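PDB 6MRO: methyl transferase from Methanosarcina acetivorans from Methanosarcina acetivorans, which probably transfers methyl groups from S-adenosylmethionine to an acceptor, and binds S-adenosyl-L-homocysteine and calcium ions. Local coordinates for residues 136-141 / 152-158; 166-172 / 188-194; 14-19 / 43-49; 98-103 / 127-133. The protein carries 1 engineered substitution. All coordinates share one frame; numbering follows the deposited sequence. Where two conformers were deposited one is given.

In the fold
Three of the four contacts use one mixed sheet. Interactions 1 and 4 lie at the two ends of strand 132-139, their centres about 22 Å apart. Interaction 2 pairs the neighbouring strand 184-193 with edge strand 167-177, and it touches both. Cys138 O reaches Tyr188 N at 2.7 Å, while Lys194 NZ meets Asp98 OD1 at 2.6 Å in a salt bridge. Interaction 3 stands about 21 Å from each of the others, centre to centre. It is the one nearest the cofactor site, with the Asn46 side chain about 4 Å from the bound S-adenosyl-L-homocysteine. Interaction 1 holds the calcium site, and its Phe139 side chain is about 9 Å from that ligand.

Interaction 1. Residues 136-141 / 152-158; sequences MLCFSD and RASKAEI. With CA (calcium ion), chain D; CA (calcium ion), chain C.
Asp141 and Arg152 are joined through a calcium ion. With CG of Asp141 anti to the backbone N (chi1 177°), both of its carboxylate oxygens grip one calcium, and OD2 also bridges to a second, 2.4 Å away. Arg152 contributes its carbonyl O to this second ion, at 2.3 Å, and Glu157 both carboxylate oxygens from a chain extended beyond CG. The metal thus ties the chain around Asp141 to Arg152 and to Glu157 in the first turn of helix 155-162. Glu146 serves both ions, Glu143 and Gly145 give backbone oxygens to the first, and Glu148 also binds there.

The Arg152 side chain bends at chi3 (-62°) and turns its NE to Ser140 O, 2.8 Å away. The acceptor lies in the guanidinium plane, and a water accepts from NH2. CD of Arg152 packs against CB of Phe139. Backbone bonds flank this grip: Ala153 N donates to Phe139 O, and Asp141 N to Ala153 O from well above the carbonyl plane (59°).

Ser154 and Glu157 form a capping box. Ser154 N donates to Glu157 OE2 at 2.6 Å, so the carboxylate is held by the helix start as well as by the metal, and Glu157 N returns a 3.0 Å bond to Ser154 OG. Back along the strand, SG of Cys138 touches Ala153 CB at 3.7 Å and Ile158 CD1 at 3.8 Å.

Strand 132-139 is paired here with strand 184-193 through Cys138 and Tyr188. Ile158 of helix 155-162 packs on Ile171 of strand 167-177, and the Phe139 ring makes T-shaped contacts with Phe176 and His110.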
# COMPACT_ATOMS: atom_id res chain seq x y z
N MET A 136 1.52 5.83 -1.94
CA MET A 136 2.32 5.01 -1.05
C MET A 136 2.52 5.73 0.27
O MET A 136 2.87 6.91 0.30
CB MET A 136 3.67 4.67 -1.70
CG MET A 136 4.55 3.75 -0.88
SD MET A 136 5.58 4.61 0.34
CE MET A 136 6.79 5.33 -0.77
N LEU A 137 2.31 5.00 1.36
CA LEU A 137 2.46 5.53 2.71
C LEU A 137 3.59 4.79 3.42
O LEU A 137 3.60 3.55 3.45
CB LEU A 137 1.14 5.39 3.46
CG LEU A 137 1.05 5.75 4.94
CD1 LEU A 137 1.11 7.25 5.10
CD2 LEU A 137 -0.29 5.19 5.50
N CYS A 138 4.51 5.55 4.00
CA CYS A 138 5.64 4.95 4.70
C CYS A 138 6.08 5.86 5.84
O CYS A 138 5.74 7.05 5.89
CB CYS A 138 6.80 4.67 3.73
SG CYS A 138 7.47 6.17 2.95
N PHE A 139 6.83 5.29 6.77
CA PHE A 139 7.40 6.09 7.85
C PHE A 139 8.47 7.02 7.28
O PHE A 139 9.23 6.63 6.39
CB PHE A 139 7.99 5.19 8.93
CG PHE A 139 6.98 4.33 9.61
CD1 PHE A 139 5.88 4.90 10.23
CD2 PHE A 139 7.12 2.95 9.62
CE1 PHE A 139 4.92 4.10 10.85
CE2 PHE A 139 6.17 2.16 10.25
CZ PHE A 139 5.07 2.74 10.86
N SER A 140 8.54 8.24 7.80
CA SER A 140 9.43 9.24 7.25
C SER A 140 10.79 9.21 7.93
O SER A 140 10.91 8.95 9.14
CB SER A 140 8.83 10.65 7.36
OG SER A 140 8.48 10.98 8.69
N ASP A 141 11.82 9.49 7.14
CA ASP A 141 13.21 9.51 7.58
C ASP A 141 13.77 10.90 7.30
O ASP A 141 14.03 11.25 6.14
CB ASP A 141 14.01 8.43 6.86
CG ASP A 141 15.49 8.44 7.20
OD1 ASP A 141 15.94 9.28 8.01
OD2 ASP A 141 16.21 7.58 6.65
N ARG A 152 13.53 3.71 7.60
CA ARG A 152 12.51 4.70 7.29
C ARG A 152 12.93 5.39 6.00
O ARG A 152 14.12 5.49 5.69
CB ARG A 152 12.32 5.73 8.42
CG ARG A 152 12.00 5.12 9.80
CD ARG A 152 11.34 6.15 10.74
NE ARG A 152 12.20 7.31 11.01
CZ ARG A 152 13.17 7.33 11.92
NH1 ARG A 152 13.44 6.26 12.65
NH2 ARG A 152 13.89 8.44 12.08
N ALA A 153 11.95 5.86 5.23
CA ALA A 153 12.22 6.35 3.89
C ALA A 153 12.32 7.87 3.91
O ALA A 153 11.46 8.56 4.46
CB ALA A 153 11.13 5.89 2.92
N SER A 154 13.41 8.39 3.34
CA SER A 154 13.56 9.83 3.18
C SER A 154 12.94 10.25 1.85
O SER A 154 12.63 9.42 1.00
CB SER A 154 15.02 10.23 3.23
OG SER A 154 15.69 9.71 2.09
N LYS A 155 12.76 11.56 1.67
CA LYS A 155 12.26 12.03 0.39
C LYS A 155 13.25 11.70 -0.72
O LYS A 155 12.85 11.32 -1.83
CB LYS A 155 11.97 13.52 0.43
CG LYS A 155 10.96 13.90 1.49
CD LYS A 155 10.81 15.41 1.61
CE LYS A 155 9.42 15.84 1.21
NZ LYS A 155 8.90 16.84 2.18
N ALA A 156 14.54 11.80 -0.42
CA ALA A 156 15.56 11.47 -1.42
C ALA A 156 15.48 10.01 -1.81
O ALA A 156 15.56 9.66 -2.99
CB ALA A 156 16.95 11.81 -0.88
N GLU A 157 15.33 9.12 -0.82
CA GLU A 157 15.19 7.70 -1.12
C GLU A 157 13.93 7.43 -1.93
O GLU A 157 13.97 6.65 -2.89
CB GLU A 157 15.19 6.90 0.19
CG GLU A 157 16.51 7.00 0.95
CD GLU A 157 16.41 6.66 2.44
OE1 GLU A 157 17.46 6.46 3.08
OE2 GLU A 157 15.28 6.60 2.96
N ILE A 158 12.83 8.11 -1.60
CA ILE A 158 11.59 7.93 -2.35
C ILE A 158 11.76 8.43 -3.78
O ILE A 158 11.41 7.74 -4.75
CB ILE A 158 10.43 8.65 -1.63
CG1 ILE A 158 10.11 7.92 -0.32
CG2 ILE A 158 9.17 8.70 -2.50
CD1 ILE A 158 9.13 8.65 0.57
CA CA D . 16.38 5.63 5.34
CA CA C . 18.35 8.29 7.68
O HOH W 1 12.96 11.07 10.88
O HOH W 2 13.20 13.22 4.42
O HOH W 3 16.45 4.58 7.47
O HOH W 4 18.51 9.64 5.79
O HOH W 5 15.84 3.45 4.32

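Interaction 2. Residues 166-172 / 188-194; sequences FNIIYIK and YLLSATK
Tyr170 lays its ring over Ser191, whose CB sits 3.5 Å from the ring centroid and 15° off the normal, a close CH-pi contact. The ring reaches this place because CG stands between the backbone N and the carbonyl carbon (chi1 61°). Lys172 CD lies over the opposite face, so the ring is sandwiched, while Leu189 O meets its edge. Beyond the ring, Tyr170 OH is hydrogen-bonded to Glu30. With an alanine here, Ser191 CB and Lys172 CD would probably lose the surface between them and Glu30 its hydroxyl partner.

On the face bearing Ile168, Ile171 and Leu190, packing is also firm. Leu190 CD1 meets Ile168 CG2 at 3.7 Å, the two side chains crossing at about a right angle, and lies 4.0 Å from Ile171 CG1. Ile171 CG2 rests over a face of the Tyr188 ring, 4.1 Å from its centroid, with Lys172 O at that ring's edge.

The side toward solvent is looser. Asn167 and Ile169 are exposed; the backbones stay paired, Asn167 and Thr193 exchanging two bonds, but the side chains meet thinly, CB of Asn167 against OG1 of Thr193 and CG1 of Ile169 against its CG2, the latter at 3.7 Å. The Lys172 ammonium end leads off from the opposing strand.

Both Ile169 N, at 2.7 Å, and Tyr170 N, weakly at 3.4 Å, point their hydrogens at Ser191 O. This is a classic beta bulge, set in the antiparallel hairpin of strands 167-177 and 184-193 that completes the 3-2-1-4-5-7-6 sheet of a Rossmann-like class I methyltransferase fold.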
# COMPACT_ATOMS: atom_id res chain seq x y z
N PHE A 166 8.22 6.74 -12.61
CA PHE A 166 7.01 7.47 -12.25
C PHE A 166 7.27 8.97 -12.25
O PHE A 166 8.40 9.44 -12.06
CB PHE A 166 6.49 7.08 -10.86
CG PHE A 166 6.09 5.64 -10.75
CD1 PHE A 166 7.03 4.67 -10.47
CD2 PHE A 166 4.77 5.26 -10.94
CE1 PHE A 166 6.66 3.34 -10.38
CE2 PHE A 166 4.40 3.94 -10.85
CZ PHE A 166 5.34 2.98 -10.56
N ASN A 167 6.19 9.72 -12.46
CA ASN A 167 6.22 11.16 -12.26
C ASN A 167 5.73 11.43 -10.84
O ASN A 167 4.62 11.03 -10.47
CB ASN A 167 5.38 11.89 -13.29
CG ASN A 167 5.93 11.74 -14.69
OD1 ASN A 167 7.14 11.85 -14.91
ND2 ASN A 167 5.05 11.47 -15.64
N ILE A 168 6.58 12.06 -10.04
CA ILE A 168 6.26 12.30 -8.65
C ILE A 168 5.45 13.58 -8.57
O ILE A 168 5.88 14.62 -9.08
CB ILE A 168 7.54 12.37 -7.80
CG1 ILE A 168 8.24 11.01 -7.86
CG2 ILE A 168 7.21 12.74 -6.36
CD1 ILE A 168 9.56 10.97 -7.16
N ILE A 169 4.26 13.50 -7.99
CA ILE A 169 3.42 14.68 -7.84
C ILE A 169 3.74 15.41 -6.55
O ILE A 169 4.01 16.62 -6.56
CB ILE A 169 1.92 14.28 -7.92
CG1 ILE A 169 1.65 13.45 -9.19
CG2 ILE A 169 1.04 15.53 -7.88
CD1 ILE A 169 1.93 14.17 -10.48
N TYR A 170 3.78 14.67 -5.44
CA TYR A 170 4.20 15.22 -4.17
C TYR A 170 4.67 14.10 -3.26
O TYR A 170 4.35 12.93 -3.46
CB TYR A 170 3.07 16.02 -3.49
CG TYR A 170 1.80 15.26 -3.15
CD1 TYR A 170 1.76 14.31 -2.12
CD2 TYR A 170 0.61 15.55 -3.82
CE1 TYR A 170 0.58 13.65 -1.80
CE2 TYR A 170 -0.57 14.89 -3.51
CZ TYR A 170 -0.57 13.94 -2.51
OH TYR A 170 -1.75 13.30 -2.20
N ILE A 171 5.47 14.49 -2.26
CA ILE A 171 5.73 13.67 -1.07
C ILE A 171 5.35 14.55 0.12
O ILE A 171 6.04 15.54 0.40
CB ILE A 171 7.19 13.21 -0.99
CG1 ILE A 171 7.61 12.50 -2.29
CG2 ILE A 171 7.39 12.31 0.22
CD1 ILE A 171 9.10 12.28 -2.42
N LYS A 172 4.27 14.19 0.81
CA LYS A 172 3.67 15.00 1.85
C LYS A 172 3.91 14.40 3.23
O LYS A 172 3.85 13.18 3.40
CB LYS A 172 2.15 15.14 1.63
CG LYS A 172 1.75 16.33 0.80
CD LYS A 172 0.24 16.37 0.57
CE LYS A 172 -0.10 17.54 -0.35
NZ LYS A 172 -1.45 17.44 -0.95
N TYR A 188 5.35 9.71 5.40
CA TYR A 188 5.30 10.33 4.09
C TYR A 188 4.19 9.71 3.25
O TYR A 188 3.99 8.49 3.29
CB TYR A 188 6.62 10.17 3.33
CG TYR A 188 7.68 11.16 3.72
CD1 TYR A 188 7.36 12.48 3.99
CD2 TYR A 188 9.02 10.76 3.83
CE1 TYR A 188 8.34 13.39 4.35
CE2 TYR A 188 10.00 11.67 4.18
CZ TYR A 188 9.65 12.98 4.44
OH TYR A 188 10.63 13.88 4.81
N LEU A 189 3.50 10.54 2.48
CA LEU A 189 2.56 10.06 1.47
C LEU A 189 3.06 10.50 0.10
O LEU A 189 3.17 11.71 -0.17
CB LEU A 189 1.15 10.58 1.71
CG LEU A 189 0.13 10.10 0.66
CD1 LEU A 189 -0.21 8.63 0.89
CD2 LEU A 189 -1.12 10.97 0.68
N LEU A 190 3.40 9.53 -0.74
CA LEU A 190 3.79 9.78 -2.11
C LEU A 190 2.57 9.69 -3.01
O LEU A 190 1.82 8.70 -2.96
CB LEU A 190 4.86 8.78 -2.54
CG LEU A 190 5.04 8.59 -4.05
CD1 LEU A 190 5.72 9.82 -4.66
CD2 LEU A 190 5.87 7.33 -4.28
N SER A 191 2.39 10.70 -3.86
CA SER A 191 1.47 10.64 -4.98
C SER A 191 2.31 10.62 -6.25
O SER A 191 3.11 11.54 -6.48
CB SER A 191 0.51 11.82 -4.98
OG SER A 191 -0.25 11.86 -6.18
N ALA A 192 2.16 9.57 -7.04
CA ALA A 192 2.93 9.43 -8.27
C ALA A 192 2.01 8.98 -9.39
O ALA A 192 0.92 8.45 -9.14
CB ALA A 192 4.10 8.45 -8.07
N THR A 193 2.44 9.21 -10.63
CA THR A 193 1.66 8.80 -11.80
C THR A 193 2.55 8.05 -12.79
O THR A 193 3.74 8.32 -12.92
CB THR A 193 1.00 9.99 -12.51
OG1 THR A 193 1.97 10.72 -13.26
CG2 THR A 193 0.32 10.92 -11.50
N LYS A 194 1.94 7.11 -13.51
CA LYS A 194 2.69 6.29 -14.45
C LYS A 194 3.25 7.11 -15.62
O LYS A 194 2.51 7.76 -16.34
CB LYS A 194 1.81 5.16 -14.99
CG LYS A 194 2.45 4.35 -16.10
CD LYS A 194 1.73 3.01 -16.30
CE LYS A 194 2.47 2.17 -17.32
NZ LYS A 194 1.94 0.78 -17.40
OXT LYS A 194 4.46 7.13 -15.86

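Interaction 3. Residues 14-19 / 43-49; sequences DIDHPQ and RGENAIM
Arg43 NH2 donates to Asp14 OD2 at 2.7 Å, forming a salt bridge. The oxygen lies near the guanidinium plane, yet the nitrogen reaches it from above the carboxylate plane (45° out of it). The arginine, extended from CG to NE, crosses the aspartate at about a right angle, and its CD also comes within 3.2 Å of Asp14 OD2. A water donates to the other carboxylate oxygen, Asp14 OD1, and accepts from Arg43 N.

At the far end, Asn46 OD1 accepts from Gln19 N at 2.8 Å, in the carbonyl plane and on a lone pair, and it also touches CA and CB of Pro18. The Pro18 ring packs its CG on Met49 CB, 3.6 Å away. Between these, CB and CG of Glu45 lie along the backbone oxygens of His17 and Ile15, with CB 3.5 Å from His17 O, and a bend at chi2 (-73°) folds the carboxylate back over the Asp16-His17 peptide. A water links Glu45 OE2 to Asp16 O.

A second shell fixes these groups: Asp69 pairs with Arg43 NE, and Lys73 and Arg77 with the Glu45 carboxylate. A leucine in place of Arg43 would probably leave the carboxylates of Asp14 and Asp69 without their positive mate and the 14-19 loop less firmly held.

Asn46 touches S-adenosyl-L-homocysteine; Gly44, just before the helix, and Ala47 within it are consistent with a Rossmann-type glycine-rich pattern. Gln19 immediately precedes helix 20-27, whose Phe22 covers Asn46 and Met49 of helix 45-51, and Ser106 of strand 100-106 lies beside both Gln19 and Asn46.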
# COMPACT_ATOMS: atom_id res chain seq x y z
N ASP A 14 -1.81 -3.32 12.12
CA ASP A 14 -3.10 -3.94 11.84
C ASP A 14 -4.21 -3.22 12.61
O ASP A 14 -4.87 -3.77 13.48
CB ASP A 14 -3.04 -5.43 12.15
CG ASP A 14 -4.26 -6.16 11.71
OD1 ASP A 14 -4.84 -5.75 10.68
OD2 ASP A 14 -4.65 -7.13 12.41
N ILE A 15 -4.40 -1.94 12.25
CA ILE A 15 -5.41 -1.11 12.91
C ILE A 15 -6.80 -1.49 12.42
O ILE A 15 -6.98 -2.10 11.36
CB ILE A 15 -5.12 0.38 12.69
CG1 ILE A 15 -5.02 0.70 11.19
CG2 ILE A 15 -3.87 0.80 13.46
CD1 ILE A 15 -4.97 2.20 10.91
N ASP A 16 -7.81 -1.11 13.21
CA ASP A 16 -9.20 -1.48 12.96
C ASP A 16 -9.93 -0.45 12.11
O ASP A 16 -11.16 -0.34 12.21
CB ASP A 16 -9.93 -1.70 14.29
CG ASP A 16 -10.17 -0.41 15.09
OD1 ASP A 16 -9.84 0.71 14.64
OD2 ASP A 16 -10.72 -0.53 16.20
N HIS A 17 -9.22 0.31 11.29
CA HIS A 17 -9.82 1.32 10.44
C HIS A 17 -8.87 1.57 9.28
O HIS A 17 -7.70 1.17 9.32
CB HIS A 17 -10.10 2.62 11.22
CG HIS A 17 -8.91 3.18 11.94
ND1 HIS A 17 -8.49 2.71 13.17
CD2 HIS A 17 -8.09 4.22 11.64
CE1 HIS A 17 -7.45 3.41 13.58
NE2 HIS A 17 -7.18 4.33 12.67
N PRO A 18 -9.33 2.22 8.21
CA PRO A 18 -8.41 2.60 7.14
C PRO A 18 -7.40 3.60 7.66
O PRO A 18 -7.67 4.34 8.60
CB PRO A 18 -9.32 3.23 6.08
CG PRO A 18 -10.70 2.71 6.41
CD PRO A 18 -10.72 2.58 7.89
N GLN A 19 -6.22 3.62 7.04
CA GLN A 19 -5.24 4.63 7.39
C GLN A 19 -5.78 6.02 7.06
O GLN A 19 -6.34 6.23 5.98
CB GLN A 19 -3.92 4.41 6.65
CG GLN A 19 -3.09 3.29 7.26
CD GLN A 19 -2.47 3.71 8.57
OE1 GLN A 19 -2.49 4.88 8.93
NE2 GLN A 19 -1.99 2.73 9.33
N ARG A 43 -5.20 -7.20 6.33
CA ARG A 43 -6.57 -7.58 6.69
C ARG A 43 -7.63 -6.64 6.11
O ARG A 43 -8.77 -6.65 6.59
CB ARG A 43 -6.69 -7.68 8.21
CG ARG A 43 -6.13 -8.98 8.72
CD ARG A 43 -6.07 -9.06 10.24
NE ARG A 43 -5.82 -10.43 10.66
CZ ARG A 43 -5.01 -10.78 11.65
NH1 ARG A 43 -4.86 -12.07 11.97
NH2 ARG A 43 -4.30 -9.84 12.29
N GLY A 44 -7.26 -5.81 5.12
CA GLY A 44 -8.22 -5.28 4.17
C GLY A 44 -8.93 -3.97 4.49
O GLY A 44 -9.85 -3.61 3.75
N GLU A 45 -8.51 -3.24 5.53
CA GLU A 45 -9.23 -2.01 5.88
C GLU A 45 -9.20 -0.98 4.75
O GLU A 45 -10.24 -0.43 4.36
CB GLU A 45 -8.67 -1.40 7.17
CG GLU A 45 -8.93 -2.25 8.38
CD GLU A 45 -10.39 -2.22 8.83
OE1 GLU A 45 -10.77 -3.13 9.58
OE2 GLU A 45 -11.13 -1.29 8.45
N ASN A 46 -8.02 -0.70 4.19
CA ASN A 46 -7.95 0.30 3.14
C ASN A 46 -8.68 -0.17 1.89
O ASN A 46 -9.34 0.62 1.20
CB ASN A 46 -6.51 0.63 2.80
CG ASN A 46 -5.80 1.38 3.91
OD1 ASN A 46 -6.40 2.25 4.55
ND2 ASN A 46 -4.52 1.09 4.12
N ALA A 47 -8.58 -1.46 1.58
CA ALA A 47 -9.21 -1.99 0.37
C ALA A 47 -10.72 -1.89 0.47
O ALA A 47 -11.39 -1.49 -0.49
CB ALA A 47 -8.78 -3.44 0.16
N ILE A 48 -11.27 -2.22 1.64
CA ILE A 48 -12.71 -2.12 1.85
C ILE A 48 -13.16 -0.67 1.75
O ILE A 48 -14.21 -0.36 1.18
CB ILE A 48 -13.10 -2.76 3.19
CG1 ILE A 48 -12.93 -4.28 3.11
CG2 ILE A 48 -14.53 -2.40 3.57
CD1 ILE A 48 -13.01 -5.00 4.45
N MET A 49 -12.35 0.25 2.28
CA MET A 49 -12.70 1.66 2.19
C MET A 49 -12.81 2.10 0.73
O MET A 49 -13.77 2.80 0.35
CB MET A 49 -11.67 2.49 2.95
CG MET A 49 -12.04 3.94 3.07
SD MET A 49 -11.34 4.83 1.68
CE MET A 49 -9.59 4.74 2.05
O HOH W 6 -3.80 -5.34 8.08
O HOH W 7 -13.39 -0.12 9.87

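Interaction 4. Residues 98-103 / 127-133; sequences DEFDIV and VLKEGGK
Lys129 leaves its backbone with CG anti to the carbonyl carbon (chi1 -81°) and stays extended to the tip, while Asp101 takes the same setting at chi1 (-58°), and the two side chains lie alongside each other, pointing the same way. Lys129 NZ meets Asp101 OD2 at 3.3 Å in a weak salt bridge, and CD of the lysine touches the same oxygen at 3.2 Å. Asp101 OD1 has a second partner in the backbone N of Arg35, and Lys129 CE passes against Glu99 O.

Next to this pair the backbones are stitched together. Val127 O, at the end of helix 114-127, accepts from two donors: Phe100 N in the carbonyl plane, and Glu99 N from well above it at 2.8 Å. Lys129 N returns a 2.7 Å bond to Phe100 O. Beyond the corners in both chains, one a type II turn from Lys129 to Gly132, a separate parallel pairing forms, with Lys133 N on Asp101 O and Val103 N on Lys133 O at 2.9 Å. Strand 100-106, helix 114-127 and strand 132-139 thus make a beta-alpha-beta crossover, a building unit of the Rossmann-like fold. Glycine suits position 132, where a CB would crowd Phe100 O and clash with Lys129 O.

On the buried side Val103 CG2 packs on Leu128 CG at 3.7 Å, while Phe100 and Val127 run side by side, Phe100 CD1 4.0 Å from Val127 CB. The Phe100 ring meets Phe95 edge-to-face. Asp98 OD1 and Leu128 O, two acceptors lying close together, both bind Lys194 NZ, which probably offsets their repulsion.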
# COMPACT_ATOMS: atom_id res chain seq x y z
N ASP A 98 -1.21 -2.59 -17.69
CA ASP A 98 -2.09 -1.43 -17.87
C ASP A 98 -3.52 -1.75 -17.44
O ASP A 98 -4.49 -1.54 -18.17
CB ASP A 98 -2.07 -0.94 -19.32
CG ASP A 98 -0.66 -0.66 -19.83
OD1 ASP A 98 0.18 -0.16 -19.06
OD2 ASP A 98 -0.39 -0.94 -21.02
N GLU A 99 -3.66 -2.29 -16.23
CA GLU A 99 -4.97 -2.73 -15.76
C GLU A 99 -5.60 -1.82 -14.71
O GLU A 99 -6.81 -1.61 -14.73
CB GLU A 99 -4.87 -4.15 -15.20
CG GLU A 99 -4.84 -5.20 -16.29
CD GLU A 99 -6.02 -5.07 -17.23
OE1 GLU A 99 -5.79 -5.00 -18.46
OE2 GLU A 99 -7.16 -5.04 -16.74
N PHE A 100 -4.81 -1.27 -13.80
CA PHE A 100 -5.35 -0.57 -12.63
C PHE A 100 -5.25 0.94 -12.78
O PHE A 100 -4.21 1.46 -13.19
CB PHE A 100 -4.62 -1.03 -11.36
CG PHE A 100 -4.91 -2.45 -10.99
CD1 PHE A 100 -4.02 -3.46 -11.30
CD2 PHE A 100 -6.10 -2.78 -10.36
CE1 PHE A 100 -4.30 -4.78 -10.98
CE2 PHE A 100 -6.40 -4.11 -10.05
CZ PHE A 100 -5.49 -5.10 -10.35
N ASP A 101 -6.34 1.63 -12.45
CA ASP A 101 -6.34 3.09 -12.35
C ASP A 101 -5.60 3.59 -11.11
O ASP A 101 -5.07 4.71 -11.11
CB ASP A 101 -7.77 3.60 -12.31
CG ASP A 101 -8.55 3.18 -13.52
OD1 ASP A 101 -9.47 2.34 -13.38
OD2 ASP A 101 -8.24 3.69 -14.61
N ILE A 102 -5.60 2.80 -10.04
CA ILE A 102 -5.03 3.18 -8.74
C ILE A 102 -4.29 1.98 -8.19
O ILE A 102 -4.81 0.85 -8.23
CB ILE A 102 -6.12 3.61 -7.74
CG1 ILE A 102 -6.94 4.79 -8.24
CG2 ILE A 102 -5.53 3.86 -6.34
CD1 ILE A 102 -8.44 4.61 -7.95
N VAL A 103 -3.07 2.20 -7.69
CA VAL A 103 -2.42 1.25 -6.77
C VAL A 103 -2.19 1.98 -5.46
O VAL A 103 -1.60 3.07 -5.45
CB VAL A 103 -1.09 0.71 -7.32
CG1 VAL A 103 -0.39 -0.15 -6.25
CG2 VAL A 103 -1.32 -0.10 -8.61
N VAL A 127 1.50 -2.95 -13.98
CA VAL A 127 0.06 -3.19 -13.84
C VAL A 127 -0.78 -1.92 -13.81
O VAL A 127 -2.01 -2.00 -13.96
CB VAL A 127 -0.27 -4.02 -12.59
CG1 VAL A 127 0.41 -5.38 -12.70
CG2 VAL A 127 0.11 -3.27 -11.32
N LEU A 128 -0.16 -0.75 -13.64
CA LEU A 128 -0.89 0.51 -13.65
C LEU A 128 -1.29 0.91 -15.07
O LEU A 128 -0.54 0.69 -16.02
CB LEU A 128 -0.03 1.62 -13.03
CG LEU A 128 -0.27 1.82 -11.55
CD1 LEU A 128 0.88 2.65 -10.96
CD2 LEU A 128 -1.62 2.50 -11.30
N LYS A 129 -2.47 1.50 -15.20
CA LYS A 129 -2.89 2.07 -16.47
C LYS A 129 -2.07 3.30 -16.80
O LYS A 129 -1.48 3.95 -15.93
CB LYS A 129 -4.36 2.47 -16.44
CG LYS A 129 -5.34 1.34 -16.67
CD LYS A 129 -6.76 1.89 -16.76
CE LYS A 129 -7.79 0.78 -16.70
NZ LYS A 129 -9.19 1.31 -16.71
N GLU A 130 -2.19 3.71 -18.04
CA GLU A 130 -1.60 4.91 -18.53
C GLU A 130 -2.36 5.99 -17.80
O GLU A 130 -3.54 5.98 -17.80
CB GLU A 130 -1.90 4.94 -20.02
CG GLU A 130 -3.28 4.38 -20.34
CD GLU A 130 -3.28 2.98 -20.95
OE1 GLU A 130 -3.00 2.01 -20.29
OE2 GLU A 130 -3.60 2.84 -22.15
N GLY A 131 -1.69 6.94 -17.19
CA GLY A 131 -2.39 7.93 -16.39
C GLY A 131 -2.73 7.45 -15.00
O GLY A 131 -3.39 8.19 -14.24
N GLY A 132 -2.28 6.25 -14.63
CA GLY A 132 -2.67 5.66 -13.36
C GLY A 132 -1.90 6.26 -12.19
O GLY A 132 -0.76 6.73 -12.34
N LYS A 133 -2.54 6.24 -11.02
CA LYS A 133 -1.97 6.77 -9.82
C LYS A 133 -1.44 5.71 -8.86
O LYS A 133 -2.03 4.71 -8.68
CB LYS A 133 -3.03 7.53 -9.06
CG LYS A 133 -3.75 8.62 -9.78
CD LYS A 133 -2.93 9.88 -9.62
CE LYS A 133 -3.60 11.11 -10.17
NZ LYS A 133 -2.70 12.26 -9.84